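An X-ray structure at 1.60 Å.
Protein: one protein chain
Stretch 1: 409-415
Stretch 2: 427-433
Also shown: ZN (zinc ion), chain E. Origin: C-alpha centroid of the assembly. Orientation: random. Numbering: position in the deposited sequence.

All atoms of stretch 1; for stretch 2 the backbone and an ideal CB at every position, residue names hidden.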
# COMPACT_ATOMS: atom_id res chain seq x y z
N LYS A 409 -1.22 3.24 14.61
CA LYS A 409 -1.69 3.60 15.94
C LYS A 409 -1.89 5.11 16.05
O LYS A 409 -2.84 5.58 16.69
CB LYS A 409 -0.71 3.10 17.01
CG LYS A 409 -0.92 1.65 17.52
CD LYS A 409 -0.54 0.66 16.48
CE LYS A 409 -0.12 -0.69 17.06
NZ LYS A 409 -1.29 -1.53 17.42
N LYS A 410 -1.02 5.90 15.42
CA LYS A 410 -1.17 7.35 15.49
C LYS A 410 -2.44 7.80 14.78
O LYS A 410 -3.02 8.84 15.12
CB LYS A 410 0.06 8.02 14.89
CG LYS A 410 0.25 7.77 13.39
CD LYS A 410 1.39 8.61 12.80
CE LYS A 410 1.53 8.44 11.30
NZ LYS A 410 1.95 7.09 10.87
N ILE A 411 -2.87 7.05 13.77
CA ILE A 411 -4.09 7.39 13.04
C ILE A 411 -5.31 7.00 13.86
O ILE A 411 -6.33 7.69 13.84
CB ILE A 411 -4.09 6.66 11.68
CG1 ILE A 411 -2.80 6.90 10.92
CG2 ILE A 411 -5.29 7.07 10.81
CD1 ILE A 411 -2.52 8.35 10.62
N GLN A 412 -5.22 5.88 14.58
CA GLN A 412 -6.27 5.54 15.53
C GLN A 412 -6.44 6.67 16.55
O GLN A 412 -7.56 7.00 16.92
CB GLN A 412 -5.94 4.20 16.20
CG GLN A 412 -6.14 3.02 15.25
CD GLN A 412 -5.66 1.69 15.79
OE1 GLN A 412 -4.77 1.63 16.65
NE2 GLN A 412 -6.24 0.60 15.28
N ASP A 413 -5.33 7.31 16.95
CA ASP A 413 -5.42 8.40 17.90
C ASP A 413 -6.17 9.58 17.30
O ASP A 413 -6.95 10.24 17.99
CB ASP A 413 -4.02 8.83 18.34
CG ASP A 413 -4.04 9.81 19.50
OD1 ASP A 413 -4.78 9.52 20.45
OD2 ASP A 413 -3.29 10.83 19.45
N ILE A 414 -5.99 9.84 16.01
CA ILE A 414 -6.79 10.88 15.36
C ILE A 414 -8.27 10.57 15.54
O ILE A 414 -9.07 11.44 15.92
CB ILE A 414 -6.43 11.01 13.87
CG1 ILE A 414 -4.99 11.50 13.71
CG2 ILE A 414 -7.39 11.99 13.20
CD1 ILE A 414 -4.49 11.56 12.28
N VAL A 415 -8.67 9.33 15.25
CA VAL A 415 -10.07 8.95 15.37
C VAL A 415 -10.54 9.11 16.81
O VAL A 415 -11.63 9.62 17.09
CB VAL A 415 -10.27 7.50 14.89
CG1 VAL A 415 -11.71 7.00 15.17
CG2 VAL A 415 -9.93 7.37 13.42
N UNK A 427 -3.66 20.51 17.13
CA UNK A 427 -2.90 20.07 18.28
C UNK A 427 -2.25 18.72 18.02
O UNK A 427 -1.11 18.49 18.43
CB UNK A 427 -3.80 20.00 19.52
N UNK A 428 -2.97 17.82 17.36
CA UNK A 428 -2.38 16.53 17.02
C UNK A 428 -1.22 16.73 16.06
O UNK A 428 -0.14 16.16 16.25
CB UNK A 428 -3.43 15.60 16.41
N UNK A 429 -1.41 17.56 15.03
CA UNK A 429 -0.34 17.76 14.07
C UNK A 429 0.86 18.46 14.71
O UNK A 429 2.00 18.16 14.37
CB UNK A 429 -0.85 18.57 12.88
N UNK A 430 0.60 19.35 15.67
CA UNK A 430 1.69 19.99 16.40
C UNK A 430 2.50 18.98 17.19
O UNK A 430 3.73 19.06 17.22
CB UNK A 430 1.14 21.07 17.34
N UNK A 431 1.83 18.02 17.85
CA UNK A 431 2.57 16.97 18.55
C UNK A 431 3.48 16.21 17.59
O UNK A 431 4.67 16.00 17.88
CB UNK A 431 1.60 16.00 19.24
N UNK A 432 2.95 15.78 16.45
CA UNK A 432 3.79 15.08 15.49
C UNK A 432 4.94 15.97 14.99
O UNK A 432 6.06 15.49 14.82
CB UNK A 432 2.94 14.60 14.31
N UNK A 433 4.66 17.24 14.69
CA UNK A 433 5.71 18.10 14.16
C UNK A 433 6.90 18.20 15.12
O UNK A 433 8.05 18.26 14.68
CB UNK A 433 5.15 19.49 13.87
ZN ZN E . 1.24 11.24 21.15

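Both stretches are helical and run nearly antiparallel, at 156°. Their axes approach to 11.4 Å, a wide gap that side chains must fill. All positions of stretch 2 have helical backbone angles.

Position 427 has nothing of stretch 1 within 5.5 Å of its ideal CB. Almost any helix-compatible residue would suit it. The deposited residue is Gln 427, which makes no contact with stretch 1.

Position 428 points its CA-to-CB bond toward stretch 1. The ideal CB of 428 lies 5.1 Å from Ile 414 CG1. The neighbour is aliphatic and offers no side-chain polar group. A medium apolar residue fits: Val, Ile, Leu or Met. It is Ile 428, with chi1 m and chi2 t. Ile 428 CD1 reaches to 4.2 Å from Ile 414 CA, and Ile 428 CG2 lies 4.3 Å from Ile 414 CG1.

Position 429 points sideways, with no atom of stretch 1 near its ideal CB. A short side chain would not reach; a long flexible apolar one could turn back toward Ile 414. It is Met 429. Its end comes nearer than its start, and Met 429 CE meets Ile 414 CD1 at 4.4 Å, a marginal contact.

Position 430 is out of reach of stretch 1, which sets no demand. A polar residue is as suitable as any. It is Asp 430.

Position 431 points toward stretch 1, but across open space. The zinc ion lies beyond it, so an acidic residue or His would be reasonable, with length needed to reach. It is Glu 431; Glu 431 OE2 binds the zinc at 2.0 Å. Glu 431 makes no close contact with stretch 1.

Position 432 points toward stretch 1, yet the CA of 432 is 9.2 Å from Lys 410 CA. The space is bordered by the Lys 410 methylenes and the ends of Ile 411 and Ile 414, with the Asp 413 carboxylate further along. A long or aromatic side chain is needed to cross it: Trp, Phe or Met. A donor could reach toward the carboxylate, with room left for a water between them. It is Trp 432. Lys 410 CD packs over one face, 3.7 Å from the centroid of the Trp 432 six-membered ring, in a CH-pi contact. Ile 411 CD1 meets Trp 432 CH2 at the ring edge at 3.8 Å. Ile 414 CD1 is also 3.8 Å from Trp 432 CH2. Water 1 accepts from Trp 432 NE1 at 3.1 Å and donates to Asp 413 OD2 at 2.6 Å, bridging the helices.

Position 433 is out of reach. As far as stretch 1 is concerned, polar or apolar helix-compatible residues would serve equally well. It is Asn 433.

Stretch 2 427-433: QIMDEWN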
# COMPACT_ATOMS: atom_id res chain seq x y z
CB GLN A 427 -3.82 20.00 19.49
CG GLN A 427 -4.27 21.35 19.98
CD GLN A 427 -5.23 21.21 21.16
OE1 GLN A 427 -6.32 20.68 21.03
NE2 GLN A 427 -4.76 21.60 22.33
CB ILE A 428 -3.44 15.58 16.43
CG1 ILE A 428 -4.56 15.31 17.41
CG2 ILE A 428 -2.77 14.27 16.05
CD1 ILE A 428 -5.82 14.71 16.77
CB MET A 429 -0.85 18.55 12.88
CG MET A 429 -1.93 17.80 12.11
SD MET A 429 -1.37 16.33 11.22
CE MET A 429 -1.86 15.03 12.34
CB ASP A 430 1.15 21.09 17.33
CG ASP A 430 2.25 21.86 18.02
OD1 ASP A 430 3.20 22.32 17.33
OD2 ASP A 430 2.15 22.02 19.24
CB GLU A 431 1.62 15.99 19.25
CG GLU A 431 2.36 15.03 20.21
CD GLU A 431 1.57 13.79 20.59
OE1 GLU A 431 0.42 13.54 20.12
OE2 GLU A 431 2.10 13.01 21.40
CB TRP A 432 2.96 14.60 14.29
CG TRP A 432 1.83 13.66 14.55
CD1 TRP A 432 1.28 13.31 15.75
CD2 TRP A 432 1.10 12.92 13.55
NE1 TRP A 432 0.26 12.42 15.55
CE2 TRP A 432 0.12 12.17 14.22
CE3 TRP A 432 1.18 12.85 12.16
CZ2 TRP A 432 -0.77 11.35 13.54
CZ3 TRP A 432 0.30 12.04 11.48
CH2 TRP A 432 -0.66 11.30 12.17
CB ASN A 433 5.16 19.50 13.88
CG ASN A 433 4.44 19.57 12.55
OD1 ASN A 433 4.80 18.86 11.61
ND2 ASN A 433 3.44 20.43 12.46
O HOH W 1 -1.23 11.18 17.91
O HOH W 2 2.52 9.98 22.23
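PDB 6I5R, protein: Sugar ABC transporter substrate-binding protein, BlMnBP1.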